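Local atomic coordinates of GTP cyclohydrolase 1 type 2 homolog (Staphylococcus aureus subsp. aureus, PDB entry 3LNL), a protein that is of unknown function but belongs to the NIF3 family, binds two neighbouring zinc ions per subunit and assembles into a toroidal homohexamer capped by PII-like domains. Residues 67-72 with 331-336; 103-106 with 111-114; 18-23 with 27-32; 54-59 with 359-364; 5-10 with 95-100. The protein carries 2 engineered substitutions. One frame throughout, in Å; residues are numbered along the deposited sequence.

Contacts 1 and 2 share one zinc ion and two of its waters, their centres about 10 Å apart, and together they supply most of the dinuclear site. The centre of contact 3 is about 12 Å from that of contact 2, tied to it through Asp27 and Thr103; it also leads into strand 30-32, which pairs with strand 97-100 of contact 5 in the five-stranded sheet. Contact 4 lies at the other margin of that sheet, beyond strand 357-359. Along the chain, contact 2 is nested inside contact 1, itself inside contact 4. The N- and C-terminal NIF3 parts, separated by the PII-like insertion, thus meet at the metals and again at the sheet margin.

Contact 1 of 5, residues 67-72 with 331-336; sequences SHHPLI and YSEYVM. With ZN (zinc ion), chain G; ZN (zinc ion), chain F.
Glu333 and His68 meet through a zinc ion: both NE2 of His68 and OE1 of Glu333 bind the metal of chain G, at 2.2 Å for the histidine nitrogen. His68 NE2 and Glu333 OE1 lie 3.0 Å apart as neighbours on the metal, not as a hydrogen bond. OE1 lies near the plane of the imidazole at its edge, and the ring and carboxylate planes are 86° apart. The other oxygen, OE2, binds the second zinc ion, chain F, at 2.1 Å, where NE2 of His69 is also a ligand. Glu333 therefore bridges a dinuclear centre, with water 3 as a second bridge; Asp106 completes the protein ligands of the first metal and His330 those of the second. An extended chain beyond CG carries the carboxylate out from the 3-10 turn to both ions. The His68 ring reaches the metal with CG anti to the backbone N (chi1 -177°), and its other nitrogen, ND1, is held by the carbonyl O of Met101, which fixes the ring's rotation. ND1 of His69 is held likewise by Asp48 OD1.

Met336 lies mainly against the root of His68 and meets the ring only obliquely. Its chain folds back on itself through chi2 and chi3, bringing SD to 3.7 Å from His68 CB and CE to a similar distance.

The contact is buried. Residues 67-72 leave the end of strand 64-67, residues 331-336 lead into helix 336-350, Val112 of helix 112-119 packs on both His68 and Glu333, and His312 and His313 of a second subunit meet the His69 ring.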
# COMPACT_ATOMS: atom_id res chain seq x y z
N SER B 67 -25.44 23.23 1.18
CA SER B 67 -24.25 23.70 0.50
C SER B 67 -23.79 22.65 -0.50
O SER B 67 -24.18 21.49 -0.40
CB SER B 67 -23.13 24.02 1.51
OG SER B 67 -22.58 22.82 2.08
N HIS B 68 -22.99 23.09 -1.47
CA HIS B 68 -22.32 22.17 -2.35
C HIS B 68 -21.11 21.57 -1.64
O HIS B 68 -21.00 20.35 -1.47
CB HIS B 68 -21.90 22.85 -3.64
CG HIS B 68 -21.26 21.94 -4.63
ND1 HIS B 68 -21.76 20.69 -4.93
CD2 HIS B 68 -20.16 22.09 -5.40
CE1 HIS B 68 -21.02 20.14 -5.88
NE2 HIS B 68 -19.97 20.91 -6.10
N HIS B 69 -20.23 22.43 -1.16
CA HIS B 69 -19.01 21.96 -0.53
C HIS B 69 -19.33 21.53 0.92
O HIS B 69 -20.03 22.25 1.63
CB HIS B 69 -17.94 23.02 -0.54
CG HIS B 69 -17.40 23.31 -1.91
ND1 HIS B 69 -16.90 24.55 -2.25
CD2 HIS B 69 -17.30 22.54 -3.01
CE1 HIS B 69 -16.49 24.51 -3.51
NE2 HIS B 69 -16.64 23.29 -3.97
N PRO B 70 -18.78 20.41 1.35
CA PRO B 70 -19.06 19.92 2.70
C PRO B 70 -18.23 20.71 3.71
O PRO B 70 -17.00 20.77 3.63
CB PRO B 70 -18.66 18.43 2.62
CG PRO B 70 -17.70 18.35 1.54
CD PRO B 70 -18.01 19.44 0.57
N LEU B 71 -18.88 21.31 4.69
CA LEU B 71 -18.19 22.11 5.67
C LEU B 71 -17.27 21.22 6.50
O LEU B 71 -16.22 21.66 6.98
CB LEU B 71 -19.20 22.80 6.57
CG LEU B 71 -18.72 23.73 7.68
CD1 LEU B 71 -17.89 24.92 7.09
CD2 LEU B 71 -19.88 24.21 8.54
N ILE B 72 -17.72 19.99 6.73
CA ILE B 72 -16.88 18.97 7.39
C ILE B 72 -16.50 18.01 6.29
O ILE B 72 -17.37 17.42 5.66
CB ILE B 72 -17.60 18.22 8.51
CG1 ILE B 72 -18.01 19.19 9.62
CG2 ILE B 72 -16.66 17.05 9.11
CD1 ILE B 72 -18.99 18.57 10.65
N TYR B 331 -14.45 28.93 -8.14
CA TYR B 331 -15.57 29.70 -7.64
C TYR B 331 -16.79 29.75 -8.59
O TYR B 331 -17.93 29.95 -8.11
CB TYR B 331 -15.16 31.12 -7.20
CG TYR B 331 -16.29 31.82 -6.49
CD1 TYR B 331 -16.70 31.38 -5.24
CD2 TYR B 331 -17.01 32.82 -7.11
CE1 TYR B 331 -17.80 31.92 -4.60
CE2 TYR B 331 -18.11 33.40 -6.48
CZ TYR B 331 -18.51 32.92 -5.20
OH TYR B 331 -19.58 33.48 -4.56
N SER B 332 -16.61 29.53 -9.89
CA SER B 332 -17.72 29.47 -10.79
C SER B 332 -18.73 28.35 -10.51
O SER B 332 -19.84 28.43 -11.01
CB SER B 332 -17.30 29.45 -12.24
OG SER B 332 -16.73 30.70 -12.61
N GLU B 333 -18.41 27.40 -9.65
CA GLU B 333 -19.46 26.52 -9.10
C GLU B 333 -20.58 27.26 -8.35
O GLU B 333 -21.62 26.67 -8.06
CB GLU B 333 -18.84 25.46 -8.20
CG GLU B 333 -17.99 24.47 -8.93
CD GLU B 333 -17.70 23.30 -8.07
OE1 GLU B 333 -18.35 22.26 -8.29
OE2 GLU B 333 -16.89 23.45 -7.14
N TYR B 334 -20.40 28.56 -8.07
CA TYR B 334 -21.46 29.33 -7.36
C TYR B 334 -22.77 29.35 -8.10
O TYR B 334 -23.80 29.65 -7.49
CB TYR B 334 -21.03 30.80 -7.09
CG TYR B 334 -21.21 31.66 -8.32
CD1 TYR B 334 -22.41 32.28 -8.55
CD2 TYR B 334 -20.18 31.81 -9.28
CE1 TYR B 334 -22.63 33.05 -9.70
CE2 TYR B 334 -20.38 32.64 -10.43
CZ TYR B 334 -21.61 33.24 -10.63
OH TYR B 334 -21.89 33.99 -11.74
N VAL B 335 -22.78 29.00 -9.39
CA VAL B 335 -24.02 28.91 -10.14
C VAL B 335 -24.97 27.91 -9.52
O VAL B 335 -26.15 27.94 -9.81
CB VAL B 335 -23.81 28.53 -11.69
CG1 VAL B 335 -22.98 29.62 -12.39
CG2 VAL B 335 -23.16 27.14 -11.84
N MET B 336 -24.49 26.98 -8.70
CA MET B 336 -25.44 25.98 -8.16
C MET B 336 -26.37 26.56 -7.08
O MET B 336 -27.31 25.90 -6.67
CB MET B 336 -24.77 24.68 -7.70
CG MET B 336 -23.70 24.73 -6.65
SD MET B 336 -24.08 25.51 -5.06
CE MET B 336 -25.33 24.34 -4.44
ZN ZN G . -18.31 20.46 -7.50
ZN ZN F . -15.83 22.28 -5.78
O HOH W 1 -14.52 21.24 -4.29
O HOH W 2 -14.65 21.05 -7.21
O HOH W 3 -17.01 20.47 -5.87
O HOH W 4 -16.36 20.08 -8.42

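Contact 2 of 5, residues 103-106 with 111-114; sequences TNLD and GVNM. With ZN (zinc ion), chain G.
Leu105 and Gly111 lie with their CA atoms 4.8 Å apart, where a short loop, 107-110, joins helix 103-106 to helix 112-119, which runs on in roughly the same direction. This is a helix-loop-helix connection beside the dinuclear zinc site, with Gly111 at the N-cap of the second helix. The carbonyl O of Leu105 receives the backbone N of Val112 at 3.0 Å. The same oxygen also lies 3.1 Å from Gly111 CA in a CA-H...O contact.

Among the side chains, Leu105 CD2 meets Val112 CG2, the two crossing at about a right angle. Val112 lies alongside Asp106, pointing the same way, with CG2 3.4 Å from OD1. Both oxygens of Asp106 bind the chain G zinc ion, OD1 at 2.2 Å, in a bidentate grip; His68 and Glu333 are its other protein ligands. Asn113, whose OD1 accepts from Gly287 N, gives ND2 to Asp106 O in a weak bond. That amide nitrogen also donates to water 5, and the water in turn donates to Asp106 OD1 at 2.9 Å.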
# COMPACT_ATOMS: atom_id res chain seq x y z
N THR B 103 -20.40 15.84 -4.46
CA THR B 103 -20.13 15.23 -5.76
C THR B 103 -21.40 14.56 -6.35
O THR B 103 -21.47 14.47 -7.55
CB THR B 103 -18.92 14.29 -5.78
OG1 THR B 103 -19.10 13.22 -4.85
CG2 THR B 103 -17.60 15.07 -5.48
N ASN B 104 -22.39 14.14 -5.56
CA ASN B 104 -23.70 13.78 -6.15
C ASN B 104 -24.32 14.86 -7.04
O ASN B 104 -24.91 14.57 -8.09
CB ASN B 104 -24.73 13.21 -5.12
CG ASN B 104 -24.96 14.11 -3.93
OD1 ASN B 104 -24.02 14.75 -3.42
ND2 ASN B 104 -26.24 14.19 -3.49
N LEU B 105 -24.13 16.12 -6.68
CA LEU B 105 -24.61 17.20 -7.54
C LEU B 105 -23.67 17.48 -8.71
O LEU B 105 -24.15 17.91 -9.76
CB LEU B 105 -24.84 18.47 -6.71
CG LEU B 105 -25.66 19.57 -7.35
CD1 LEU B 105 -27.15 19.17 -7.46
CD2 LEU B 105 -25.44 20.85 -6.49
N ASP B 106 -22.36 17.22 -8.56
CA ASP B 106 -21.40 17.35 -9.68
C ASP B 106 -21.70 16.37 -10.81
O ASP B 106 -21.40 16.68 -11.97
CB ASP B 106 -19.93 17.17 -9.22
CG ASP B 106 -19.42 18.38 -8.44
OD1 ASP B 106 -19.63 19.50 -8.98
OD2 ASP B 106 -18.82 18.20 -7.33
N GLY B 111 -27.26 18.73 -12.52
CA GLY B 111 -26.32 19.26 -11.51
C GLY B 111 -25.37 20.36 -11.96
O GLY B 111 -25.70 21.07 -12.88
N VAL B 112 -24.20 20.50 -11.31
CA VAL B 112 -23.33 21.67 -11.45
C VAL B 112 -22.92 21.96 -12.94
O VAL B 112 -22.92 23.11 -13.42
CB VAL B 112 -22.05 21.50 -10.57
CG1 VAL B 112 -21.05 22.63 -10.75
CG2 VAL B 112 -22.46 21.37 -9.08
N ASN B 113 -22.62 20.90 -13.65
CA ASN B 113 -22.14 21.03 -15.03
C ASN B 113 -23.20 21.29 -16.05
O ASN B 113 -22.97 22.13 -16.93
CB ASN B 113 -21.22 19.87 -15.35
CG ASN B 113 -20.03 19.88 -14.42
OD1 ASN B 113 -19.36 20.90 -14.33
ND2 ASN B 113 -19.84 18.81 -13.64
N MET B 114 -24.39 20.73 -15.86
CA MET B 114 -25.57 21.16 -16.66
C MET B 114 -25.83 22.63 -16.40
O MET B 114 -26.08 23.37 -17.35
CB MET B 114 -26.79 20.30 -16.35
CG MET B 114 -28.11 20.85 -16.86
SD MET B 114 -28.09 20.82 -18.66
CE MET B 114 -28.24 19.06 -18.98
ZN ZN G . -18.31 20.46 -7.50
O HOH W 5 -18.13 19.28 -11.46
O HOH W 3 -17.01 20.47 -5.87
O HOH W 4 -16.36 20.08 -8.42

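Contact 3 of 5, residues 18-23 with 27-32; sequences VPFSTA and DNVGLL
Phe20 and Ala23 make the apolar part of this contact by closing on Val29 from two directions. The CG2 methyl of Val29 is the shared piece: it lies 3.8 Å from Phe20 CD2, at the ring edge and near its plane, and 3.7 Å from Ala23 CB. CG1 adds a second touch on Ala23. The Val29 branch that does this work is placed by its torsion, since with chi1 at -64° CG2 falls between the backbone N and the carbonyl carbon, which turns it to both Phe20 and Ala23. The side chains of Phe20 and Val29 run past each other in opposite senses.

Ring against backbone is the second kind of interaction. Phe20 CE2 lies 3.5 Å from Gly30 N and equally near Gly30 CA, an oblique approach to the main chain. Gly30 takes a positive phi of 101° here, with no side chain between its main chain and the ring.

The two segments form the connection between helix 7-17 and strand 30-32, an outer strand of the NIF3 sheet within this chain.

Polar bonds hold each arm separately. In 18-23, Pro19 O accepts from both Thr22 N and Thr22 OG1, the hydroxyl at 2.7 Å and in the carbonyl plane, which secures the 3-10 turn. On the other arm, Asn28 N donates to Asp27 OD1 from 40° above the carboxylate plane. Asp27 OD2 stands beside Ala23 CB, but its hydrogen bond is with Thr103 OG1, and OD1 also pairs with His102 ND1.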
# COMPACT_ATOMS: atom_id res chain seq x y z
N VAL B 18 -31.31 13.54 -6.46
CA VAL B 18 -29.86 13.69 -6.59
C VAL B 18 -29.20 12.69 -5.65
O VAL B 18 -28.73 13.04 -4.54
CB VAL B 18 -29.38 15.13 -6.25
CG1 VAL B 18 -27.86 15.32 -6.50
CG2 VAL B 18 -30.20 16.23 -7.00
N PRO B 19 -29.26 11.41 -6.03
CA PRO B 19 -29.02 10.36 -5.04
C PRO B 19 -27.66 10.47 -4.36
O PRO B 19 -26.64 10.56 -5.04
CB PRO B 19 -29.07 9.07 -5.85
CG PRO B 19 -29.73 9.41 -7.13
CD PRO B 19 -29.81 10.89 -7.29
N PHE B 20 -27.67 10.40 -3.02
CA PHE B 20 -26.42 10.56 -2.28
C PHE B 20 -25.41 9.46 -2.62
O PHE B 20 -24.21 9.68 -2.55
CB PHE B 20 -26.71 10.65 -0.80
CG PHE B 20 -27.33 11.95 -0.43
CD1 PHE B 20 -28.69 12.08 -0.30
CD2 PHE B 20 -26.54 13.09 -0.32
CE1 PHE B 20 -29.27 13.30 0.01
CE2 PHE B 20 -27.11 14.33 -0.03
CZ PHE B 20 -28.47 14.43 0.15
N SER B 21 -25.92 8.30 -3.06
CA SER B 21 -25.09 7.18 -3.44
C SER B 21 -24.23 7.45 -4.71
O SER B 21 -23.27 6.75 -4.96
CB SER B 21 -25.99 5.94 -3.67
OG SER B 21 -26.74 6.02 -4.90
N THR B 22 -24.58 8.47 -5.49
CA THR B 22 -23.79 8.78 -6.66
C THR B 22 -22.59 9.65 -6.32
O THR B 22 -21.78 9.95 -7.22
CB THR B 22 -24.64 9.40 -7.79
OG1 THR B 22 -25.20 10.64 -7.37
CG2 THR B 22 -25.77 8.36 -8.22
N ALA B 23 -22.49 10.09 -5.05
CA ALA B 23 -21.29 10.81 -4.61
C ALA B 23 -20.09 9.87 -4.60
O ALA B 23 -20.27 8.66 -4.48
CB ALA B 23 -21.50 11.43 -3.20
N ASP B 27 -16.12 11.18 -0.52
CA ASP B 27 -16.80 12.43 -0.25
C ASP B 27 -17.55 12.33 1.09
O ASP B 27 -17.66 11.23 1.69
CB ASP B 27 -17.78 12.71 -1.39
CG ASP B 27 -18.10 14.16 -1.56
OD1 ASP B 27 -17.69 15.02 -0.75
OD2 ASP B 27 -18.85 14.45 -2.55
N ASN B 28 -18.01 13.47 1.59
CA ASN B 28 -18.79 13.54 2.80
C ASN B 28 -20.09 14.28 2.51
O ASN B 28 -20.11 15.51 2.46
CB ASN B 28 -17.98 14.23 3.88
CG ASN B 28 -18.58 14.03 5.26
OD1 ASN B 28 -19.17 13.00 5.52
ND2 ASN B 28 -18.48 15.03 6.13
N VAL B 29 -21.17 13.52 2.27
CA VAL B 29 -22.43 14.12 1.79
C VAL B 29 -23.61 13.79 2.67
O VAL B 29 -23.55 12.89 3.53
CB VAL B 29 -22.74 13.77 0.30
CG1 VAL B 29 -21.67 14.36 -0.65
CG2 VAL B 29 -22.87 12.28 0.08
N GLY B 30 -24.67 14.56 2.52
CA GLY B 30 -25.87 14.34 3.29
C GLY B 30 -26.00 15.28 4.45
O GLY B 30 -25.48 16.41 4.42
N LEU B 31 -26.72 14.86 5.49
CA LEU B 31 -26.92 15.72 6.69
C LEU B 31 -25.62 15.71 7.48
O LEU B 31 -25.28 14.70 8.06
CB LEU B 31 -28.08 15.21 7.56
CG LEU B 31 -28.39 16.04 8.80
CD1 LEU B 31 -28.79 17.45 8.39
CD2 LEU B 31 -29.48 15.36 9.68
N LEU B 32 -24.87 16.80 7.46
CA LEU B 32 -23.57 16.83 8.15
C LEU B 32 -23.74 17.33 9.57
O LEU B 32 -23.01 16.93 10.48
CB LEU B 32 -22.59 17.76 7.42
CG LEU B 32 -22.21 17.31 5.98
CD1 LEU B 32 -20.94 18.04 5.42
CD2 LEU B 32 -22.04 15.74 5.92

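Contact 4 of 5, residues 54-59 with 359-364; sequences VNEAIE and ASTINT
Glu56 reaches from its helix with one carboxylate oxygen for each of two successive residues, Ser360 and Thr361. Ser360 OG donates to OE2 at a modelled 2.4 Å, too short for an ordinary hydrogen bond, so its exact length is doubtful. OE1 takes the backbone N of Thr361 on its syn lone pair, the side facing the other oxygen, at 3.3 Å and with an N-H...O angle of 159°. Partners at both oxygens would limit the carboxylate's rotation. Thr361 OG1 also stands near OE1, at 3.6 Å. Ile362 comes in beside this polar pair, its CD1 methyl 3.4 Å from OE2 and also against Glu56 CB.

Next come the features that set these groups in place. The Glu56 chain is fully stretched, CG anti to the backbone N (chi1 176°) and extended beyond, so the acid reaches from the helix to the loop. Ser360 OG does two jobs: besides donating to Glu56, it accepts Ile362 N at 3.2 Å, an ST turn that bends the loop just after the strand.

Residues 54-59 belong to helix 51-60. The loop of residues 359-364 follows strand 357-359, an outer strand of the five-stranded sheet within this chain. Leu44 of strand 43-46 touches both Glu56 and Ser360, while Val53 and Glu52 of helix 51-60 touch Ser360 and Ile362 respectively.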
# COMPACT_ATOMS: atom_id res chain seq x y z
N VAL B 54 -24.26 31.51 7.49
CA VAL B 54 -24.97 31.11 8.67
C VAL B 54 -25.75 32.32 9.24
O VAL B 54 -26.92 32.18 9.58
CB VAL B 54 -24.04 30.47 9.73
CG1 VAL B 54 -24.84 30.03 10.96
CG2 VAL B 54 -23.27 29.30 9.12
N ASN B 55 -25.11 33.49 9.25
CA ASN B 55 -25.73 34.71 9.76
C ASN B 55 -26.89 35.08 8.91
O ASN B 55 -27.90 35.57 9.41
CB ASN B 55 -24.73 35.87 9.80
CG ASN B 55 -23.69 35.71 10.92
OD1 ASN B 55 -23.95 35.05 11.92
ND2 ASN B 55 -22.56 36.38 10.79
N GLU B 56 -26.74 34.89 7.60
CA GLU B 56 -27.83 35.16 6.65
C GLU B 56 -29.06 34.22 6.89
O GLU B 56 -30.20 34.66 6.88
CB GLU B 56 -27.29 35.05 5.21
CG GLU B 56 -28.32 35.20 4.04
CD GLU B 56 -27.69 34.86 2.70
OE1 GLU B 56 -28.23 35.32 1.72
OE2 GLU B 56 -26.66 34.11 2.60
N ALA B 57 -28.81 32.94 7.15
CA ALA B 57 -29.91 32.00 7.48
C ALA B 57 -30.63 32.43 8.73
O ALA B 57 -31.86 32.48 8.75
CB ALA B 57 -29.40 30.57 7.62
N ILE B 58 -29.87 32.77 9.77
CA ILE B 58 -30.45 33.22 11.02
C ILE B 58 -31.32 34.44 10.78
O ILE B 58 -32.43 34.55 11.29
CB ILE B 58 -29.37 33.53 12.06
CG1 ILE B 58 -28.66 32.23 12.47
CG2 ILE B 58 -29.95 34.33 13.29
CD1 ILE B 58 -27.32 32.43 13.24
N GLU B 59 -30.78 35.37 10.00
CA GLU B 59 -31.42 36.65 9.81
C GLU B 59 -32.75 36.43 9.08
O GLU B 59 -33.71 37.14 9.34
CB GLU B 59 -30.48 37.62 9.05
CG GLU B 59 -30.97 39.00 8.95
CD GLU B 59 -32.08 39.16 7.92
OE1 GLU B 59 -31.99 38.53 6.83
OE2 GLU B 59 -33.02 39.96 8.18
N ALA B 359 -31.56 31.35 -2.72
CA ALA B 359 -30.16 31.22 -2.99
C ALA B 359 -29.40 32.32 -2.17
O ALA B 359 -29.79 33.48 -2.21
CB ALA B 359 -29.94 31.42 -4.47
N SER B 360 -28.41 31.93 -1.36
CA SER B 360 -27.57 32.92 -0.66
C SER B 360 -26.95 33.88 -1.66
O SER B 360 -26.39 33.47 -2.67
CB SER B 360 -26.41 32.26 0.13
OG SER B 360 -25.50 33.26 0.64
N THR B 361 -27.08 35.16 -1.36
CA THR B 361 -26.57 36.24 -2.19
C THR B 361 -25.13 36.59 -1.86
O THR B 361 -24.53 37.41 -2.54
CB THR B 361 -27.42 37.54 -1.94
OG1 THR B 361 -27.31 37.93 -0.54
CG2 THR B 361 -28.90 37.30 -2.23
N ILE B 362 -24.57 36.01 -0.81
CA ILE B 362 -23.23 36.39 -0.40
C ILE B 362 -22.16 35.87 -1.39
O ILE B 362 -22.13 34.70 -1.70
CB ILE B 362 -22.97 35.94 1.03
CG1 ILE B 362 -23.92 36.74 1.96
CG2 ILE B 362 -21.45 36.20 1.44
CD1 ILE B 362 -24.05 36.17 3.24
N ASN B 363 -21.28 36.74 -1.86
CA ASN B 363 -20.13 36.28 -2.59
C ASN B 363 -19.08 35.76 -1.60
O ASN B 363 -18.54 36.52 -0.84
CB ASN B 363 -19.54 37.41 -3.45
CG ASN B 363 -18.45 36.91 -4.35
OD1 ASN B 363 -17.56 36.17 -3.90
ND2 ASN B 363 -18.50 37.30 -5.66
N THR B 364 -18.81 34.46 -1.61
CA THR B 364 -18.02 33.81 -0.61
C THR B 364 -16.66 33.45 -1.24
O THR B 364 -15.96 32.65 -0.72
CB THR B 364 -18.71 32.45 -0.13
OG1 THR B 364 -19.01 31.64 -1.26
CG2 THR B 364 -20.02 32.71 0.62

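Contact 5 of 5, residues 5-10 with 95-100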
# COMPACT_ATOMS: atom_id res chain seq x y z
N MET B 5 -42.88 19.39 6.90
CA MET B 5 -41.69 18.70 6.45
C MET B 5 -40.59 18.74 7.53
O MET B 5 -40.24 19.82 8.01
CB MET B 5 -41.20 19.33 5.14
CG MET B 5 -39.96 18.75 4.62
SD MET B 5 -39.39 19.45 3.07
CE MET B 5 -38.76 20.99 3.67
N LYS B 6 -40.08 17.56 7.90
CA LYS B 6 -38.91 17.46 8.76
C LYS B 6 -37.62 17.29 7.95
O LYS B 6 -37.67 16.97 6.76
CB LYS B 6 -39.04 16.28 9.75
CG LYS B 6 -40.24 16.39 10.69
CD LYS B 6 -40.39 15.16 11.57
CE LYS B 6 -41.41 15.32 12.68
NZ LYS B 6 -41.07 14.38 13.84
N ILE B 7 -36.46 17.49 8.58
CA ILE B 7 -35.20 17.27 7.87
C ILE B 7 -35.19 15.88 7.21
O ILE B 7 -34.74 15.72 6.09
CB ILE B 7 -33.97 17.48 8.78
CG1 ILE B 7 -33.68 18.99 9.03
CG2 ILE B 7 -32.70 16.80 8.14
CD1 ILE B 7 -33.13 19.74 7.78
N ALA B 8 -35.68 14.85 7.91
CA ALA B 8 -35.74 13.49 7.37
C ALA B 8 -36.53 13.43 6.04
O ALA B 8 -36.09 12.81 5.08
CB ALA B 8 -36.33 12.51 8.41
N ASP B 9 -37.66 14.15 5.98
CA ASP B 9 -38.49 14.24 4.75
C ASP B 9 -37.70 14.97 3.65
O ASP B 9 -37.70 14.54 2.49
CB ASP B 9 -39.82 14.98 4.99
CG ASP B 9 -40.62 14.36 6.11
OD1 ASP B 9 -41.07 13.23 5.88
OD2 ASP B 9 -40.79 14.99 7.18
N LEU B 10 -37.03 16.05 4.01
CA LEU B 10 -36.26 16.76 3.00
C LEU B 10 -35.15 15.85 2.44
O LEU B 10 -34.90 15.82 1.22
CB LEU B 10 -35.66 18.03 3.57
CG LEU B 10 -34.76 18.88 2.63
CD1 LEU B 10 -35.52 19.33 1.34
CD2 LEU B 10 -34.14 20.13 3.36
N ASP B 95 -29.47 25.94 16.20
CA ASP B 95 -30.31 24.87 15.66
C ASP B 95 -30.51 24.99 14.14
O ASP B 95 -31.61 24.84 13.63
CB ASP B 95 -31.65 24.84 16.40
CG ASP B 95 -31.47 24.43 17.86
OD1 ASP B 95 -31.65 25.27 18.72
OD2 ASP B 95 -31.11 23.28 18.12
N ILE B 96 -29.41 25.27 13.44
CA ILE B 96 -29.39 25.28 12.01
C ILE B 96 -28.82 23.94 11.52
O ILE B 96 -27.80 23.42 12.02
CB ILE B 96 -28.52 26.41 11.43
CG1 ILE B 96 -28.83 27.77 12.07
CG2 ILE B 96 -28.68 26.46 9.89
CD1 ILE B 96 -30.12 28.39 11.72
N ASN B 97 -29.52 23.37 10.56
CA ASN B 97 -29.15 22.14 9.95
C ASN B 97 -28.41 22.40 8.63
O ASN B 97 -28.83 23.24 7.84
CB ASN B 97 -30.41 21.33 9.65
CG ASN B 97 -31.30 21.18 10.83
OD1 ASN B 97 -31.00 20.39 11.72
ND2 ASN B 97 -32.40 21.94 10.87
N LEU B 98 -27.37 21.63 8.37
CA LEU B 98 -26.52 21.79 7.21
C LEU B 98 -26.44 20.47 6.47
O LEU B 98 -25.95 19.48 7.02
CB LEU B 98 -25.09 22.26 7.60
CG LEU B 98 -24.11 22.36 6.41
CD1 LEU B 98 -24.62 23.44 5.35
CD2 LEU B 98 -22.68 22.65 6.84
N ILE B 99 -26.87 20.48 5.22
CA ILE B 99 -26.78 19.32 4.33
C ILE B 99 -25.81 19.65 3.19
O ILE B 99 -25.83 20.76 2.66
CB ILE B 99 -28.20 19.04 3.70
CG1 ILE B 99 -29.20 18.65 4.81
CG2 ILE B 99 -28.11 18.03 2.50
CD1 ILE B 99 -30.75 18.82 4.37
N ALA B 100 -24.95 18.70 2.85
CA ALA B 100 -24.03 18.87 1.76
C ALA B 100 -24.49 17.99 0.59
O ALA B 100 -24.65 16.75 0.73
CB ALA B 100 -22.58 18.43 2.16
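The first turn of helix 7-17 packs here on strand 97-100 of the mixed five-stranded NIF3 sheet, with Ile7 against Asn97 and Leu10 against Ile99. Ile7 supplies most of the meeting from the helix side. Its CD1 lies 3.7 Å from Asn97 CB, and CG1 rests against the amide group, 3.7 Å from both CG and ND2, the side chains crossing obliquely. CG1 sits beside the backbone N (chi1 -76°), and chi2 at -71° then turns CD1 onto the strand.

The Ile7 carbons lie against the Asn97 amide without bonding to it; its polar ends are occupied elsewhere, ND2 giving to Asn63 O and OD1 accepting from Asp35 N, so this buried polar group is satisfied at both ends and held in orientation while Ile7 covers it.

One turn on, Leu10 CD2 meets Ile99 CD1 at 3.8 Å, a methyl-to-methyl touch, and Ile7 CD1 reaches the same Ile99 methyl at 4.3 Å. Ile99 CD1 is thus shared by the two helical residues. At the start of the helix Lys6 is the N-cap, and its own backbone N donates to Asp9 OD2 at 2.8 Å on the anti lone pair.

Leu31 of strand 30-32 touches Ile7 and Ile99, Thr64 of strand 64-67 lies against Ile7 and Leu10, and Leu344 and Phe348 of helix 336-350 cover Leu10.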